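Local coordinates for pullulanase C protein (Klebsiella pneumoniae subsp. pneumoniae NTUH-K2044, PDB 5HJ1) that is a component of the type II secretion system, its PDZ domain binding a fatty acid and probably helping the machinery export pullulanase across the outer membrane, at residues K30-P38 with L50-A58. Residues are numbered along the deposited sequence; the frame is centred on the assembly and turned at random.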
loop_
_atom_site.group_PDB
_atom_site.type_symbol
_atom_site.label_atom_id
_atom_site.label_comp_id
_atom_site.label_asym_id
_atom_site.label_seq_id
_atom_site.Cartn_x
_atom_site.Cartn_y
_atom_site.Cartn_z
ATOM N N LYS A 30 -17.797 -2.511 3.279
ATOM C CA LYS A 30 -16.560 -1.807 3.676
ATOM C C LYS A 30 -15.296 -2.365 3.055
ATOM O O LYS A 30 -15.151 -3.565 2.966
ATOM C CB LYS A 30 -16.367 -1.903 5.201
ATOM C CG LYS A 30 -17.463 -1.212 6.008
ATOM C CD LYS A 30 -17.341 0.319 5.868
ATOM C CE LYS A 30 -18.403 1.119 6.615
ATOM N NZ LYS A 30 -19.736 1.028 5.938
ATOM N N LEU A 31 -14.409 -1.453 2.751
ATOM C CA LEU A 31 -13.108 -1.854 2.331
ATOM C C LEU A 31 -12.251 -1.839 3.608
ATOM O O LEU A 31 -12.160 -0.825 4.303
ATOM C CB LEU A 31 -12.633 -0.863 1.277
ATOM C CG LEU A 31 -11.217 -0.951 0.805
ATOM C CD1 LEU A 31 -10.980 -2.205 0.081
ATOM C CD2 LEU A 31 -10.977 0.197 -0.176
ATOM N N LEU A 32 -11.622 -2.947 3.971
ATOM C CA LEU A 32 -10.780 -3.023 5.177
ATOM C C LEU A 32 -9.343 -2.497 4.952
ATOM O O LEU A 32 -8.661 -2.090 5.882
ATOM C CB LEU A 32 -10.650 -4.466 5.660
ATOM C CG LEU A 32 -11.963 -5.115 6.071
ATOM C CD1 LEU A 32 -11.678 -6.487 6.644
ATOM C CD2 LEU A 32 -12.695 -4.283 7.077
ATOM N N GLY A 33 -8.971 -2.502 3.698
ATOM C CA GLY A 33 -7.598 -2.089 3.323
ATOM C C GLY A 33 -7.186 -2.952 2.184
ATOM O O GLY A 33 -7.971 -3.568 1.484
ATOM N N TYR A 34 -5.873 -2.960 1.941
ATOM C CA TYR A 34 -5.284 -3.694 0.818
ATOM C C TYR A 34 -4.317 -4.694 1.336
ATOM O O TYR A 34 -3.326 -4.331 2.040
ATOM C CB TYR A 34 -4.563 -2.748 -0.170
ATOM C CG TYR A 34 -5.536 -1.867 -0.885
ATOM C CD1 TYR A 34 -6.016 -0.681 -0.298
ATOM C CD2 TYR A 34 -6.067 -2.226 -2.113
ATOM C CE1 TYR A 34 -7.001 0.061 -0.945
ATOM C CE2 TYR A 34 -7.019 -1.444 -2.766
ATOM C CZ TYR A 34 -7.471 -0.280 -2.155
ATOM O OH TYR A 34 -8.456 0.512 -2.797
ATOM N N ARG A 35 -4.522 -5.952 1.016
ATOM C CA ARG A 35 -3.652 -7.046 1.514
ATOM C C ARG A 35 -2.409 -7.062 0.633
ATOM O O ARG A 35 -2.468 -7.113 -0.592
ATOM C CB ARG A 35 -4.390 -8.373 1.349
ATOM C CG ARG A 35 -3.719 -9.628 2.003
ATOM C CD ARG A 35 -3.674 -9.581 3.473
ATOM N NE ARG A 35 -5.025 -9.545 4.053
ATOM C CZ ARG A 35 -5.303 -9.200 5.272
ATOM N NH1 ARG A 35 -4.339 -8.830 6.082
ATOM N NH2 ARG A 35 -6.572 -9.177 5.718
ATOM N N LEU A 36 -1.228 -7.069 1.259
ATOM C CA LEU A 36 0.040 -7.015 0.590
ATOM C C LEU A 36 0.806 -8.316 0.734
ATOM O O LEU A 36 0.869 -8.904 1.807
ATOM C CB LEU A 36 0.962 -5.923 1.175
ATOM C CG LEU A 36 0.319 -4.552 1.279
ATOM C CD1 LEU A 36 1.335 -3.606 1.936
ATOM C CD2 LEU A 36 -0.123 -4.039 -0.051
ATOM N N ASN A 37 1.417 -8.742 -0.382
ATOM C CA ASN A 37 2.305 -9.908 -0.415
ATOM C C ASN A 37 3.404 -9.576 -1.394
ATOM O O ASN A 37 3.334 -8.634 -2.198
ATOM C CB ASN A 37 1.527 -11.174 -0.745
ATOM C CG ASN A 37 0.933 -11.785 0.473
ATOM O OD1 ASN A 37 1.642 -12.110 1.421
ATOM N ND2 ASN A 37 -0.398 -11.835 0.529
ATOM N N PRO A 38 4.480 -10.383 -1.400
ATOM C CA PRO A 38 5.553 -10.061 -2.317
ATOM C C PRO A 38 5.145 -10.184 -3.752
ATOM O O PRO A 38 4.415 -11.103 -4.143
ATOM C CB PRO A 38 6.621 -11.104 -1.923
ATOM C CG PRO A 38 6.349 -11.519 -0.542
ATOM C CD PRO A 38 4.852 -11.419 -0.418
ATOM N N LEU A 50 8.127 -4.851 5.129
ATOM C CA LEU A 50 6.800 -5.427 5.081
ATOM C C LEU A 50 6.866 -6.901 5.451
ATOM O O LEU A 50 7.905 -7.548 5.436
ATOM C CB LEU A 50 6.309 -5.300 3.620
ATOM C CG LEU A 50 6.057 -3.913 3.136
ATOM C CD1 LEU A 50 5.657 -3.916 1.663
ATOM C CD2 LEU A 50 5.040 -3.145 3.953
ATOM N N GLN A 51 5.693 -7.384 5.823
ATOM C CA GLN A 51 5.467 -8.786 6.115
ATOM C C GLN A 51 4.377 -9.341 5.263
ATOM O O GLN A 51 3.450 -8.629 4.903
ATOM C CB GLN A 51 5.178 -8.997 7.576
ATOM C CG GLN A 51 6.407 -8.703 8.438
ATOM C CD GLN A 51 7.476 -9.786 8.313
ATOM O OE1 GLN A 51 7.247 -10.953 8.612
ATOM N NE2 GLN A 51 8.654 -9.405 7.826
ATOM N N ALA A 52 4.459 -10.614 4.937
ATOM C CA ALA A 52 3.413 -11.248 4.161
ATOM C C ALA A 52 2.076 -11.035 4.869
ATOM O O ALA A 52 1.936 -11.131 6.117
ATOM C CB ALA A 52 3.651 -12.761 4.100
ATOM N N ASN A 53 1.080 -10.802 4.037
ATOM C CA ASN A 53 -0.305 -10.564 4.512
ATOM C C ASN A 53 -0.507 -9.332 5.345
ATOM O O ASN A 53 -1.512 -9.192 6.049
ATOM C CB ASN A 53 -0.882 -11.853 5.142
ATOM C CG ASN A 53 -1.106 -12.900 4.139
ATOM O OD1 ASN A 53 -1.688 -12.673 3.071
ATOM N ND2 ASN A 53 -0.630 -14.098 4.418
ATOM N N ASP A 54 0.400 -8.369 5.230
ATOM C CA ASP A 54 0.145 -7.093 5.852
ATOM C C ASP A 54 -1.104 -6.450 5.210
ATOM O O ASP A 54 -1.423 -6.658 4.052
ATOM C CB ASP A 54 1.334 -6.099 5.591
ATOM C CG ASP A 54 2.448 -6.177 6.599
ATOM O OD1 ASP A 54 2.250 -6.761 7.705
ATOM O OD2 ASP A 54 3.493 -5.597 6.304
ATOM N N LEU A 55 -1.799 -5.646 6.008
ATOM C CA LEU A 55 -2.990 -4.904 5.558
ATOM C C LEU A 55 -2.685 -3.441 5.485
ATOM O O LEU A 55 -2.522 -2.822 6.562
ATOM C CB LEU A 55 -4.173 -5.195 6.481
ATOM C CG LEU A 55 -5.484 -4.559 6.045
ATOM C CD1 LEU A 55 -6.093 -5.295 4.882
ATOM C CD2 LEU A 55 -6.524 -4.478 7.191
ATOM N N ALA A 56 -2.542 -2.914 4.279
ATOM C CA ALA A 56 -2.302 -1.471 4.074
ATOM C C ALA A 56 -3.575 -0.675 4.325
ATOM O O ALA A 56 -4.609 -0.900 3.694
ATOM C CB ALA A 56 -1.780 -1.169 2.702
ATOM N N ILE A 57 -3.473 0.270 5.271
ATOM C CA ILE A 57 -4.616 1.112 5.623
ATOM C C ILE A 57 -4.404 2.633 5.395
ATOM O O ILE A 57 -5.414 3.377 5.391
ATOM C CB ILE A 57 -5.112 0.830 7.079
ATOM C CG1 ILE A 57 -4.056 1.173 8.075
ATOM C CG2 ILE A 57 -5.585 -0.613 7.206
ATOM C CD1 ILE A 57 -4.543 1.196 9.507
ATOM N N ALA A 58 -3.192 3.096 5.228
ATOM C CA ALA A 58 -2.928 4.529 4.952
ATOM C C ALA A 58 -1.738 4.679 4.056
ATOM O O ALA A 58 -0.794 3.894 4.130
ATOM C CB ALA A 58 -2.757 5.334 6.256
#
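Asn37 and Asn53 hold each other by two hydrogen bonds, their amide planes perpendicular. Asn37 ND2 gives a nearly straight bond (176°) to Asn53 OD1 at 3.0 Å, meeting that oxygen from above its carbonyl plane, while Asn37 OD1 accepts from the backbone N of Asn53, which lies above the carbonyl plane of Asn37. Asn53 sits within the type II turn Gln51–Asp54, which is held by Gln51 N, donating to Asp54 OD2 at 2.9 Å from above the carboxylate plane; the other carboxylate oxygen, Asp54 OD1, forms a salt bridge with Arg89. Arg35 leaves its strand with CG anti to the backbone N (chi1 -172°), and bends at chi2 and chi3 fold the guanidinium back over the neighbouring strand. There NH1 donates to Asn53 O at 2.9 Å, close to the guanidinium plane, and Leu55 CD1 covers one face, 3.9 Å above its centre. The strands pair antiparallel, with Tyr34 and Ala56 exchanging both backbone bonds and Leu36 N reaching Asp54 O at 2.8 Å. On the face carrying Tyr34, Leu36 and Ala56, Leu36 CD1 lies 4.0 Å from Ala56 CB and 4.2 Å from Leu50 CD2, and Leu85 packs on the same leucine. Tyr34 and Ala56 touch the bound vaccenic acid, so this antiparallel strand pair of the PDZ-domain sheet, with the polar turn leading into its second strand, borders the fatty-acid pocket.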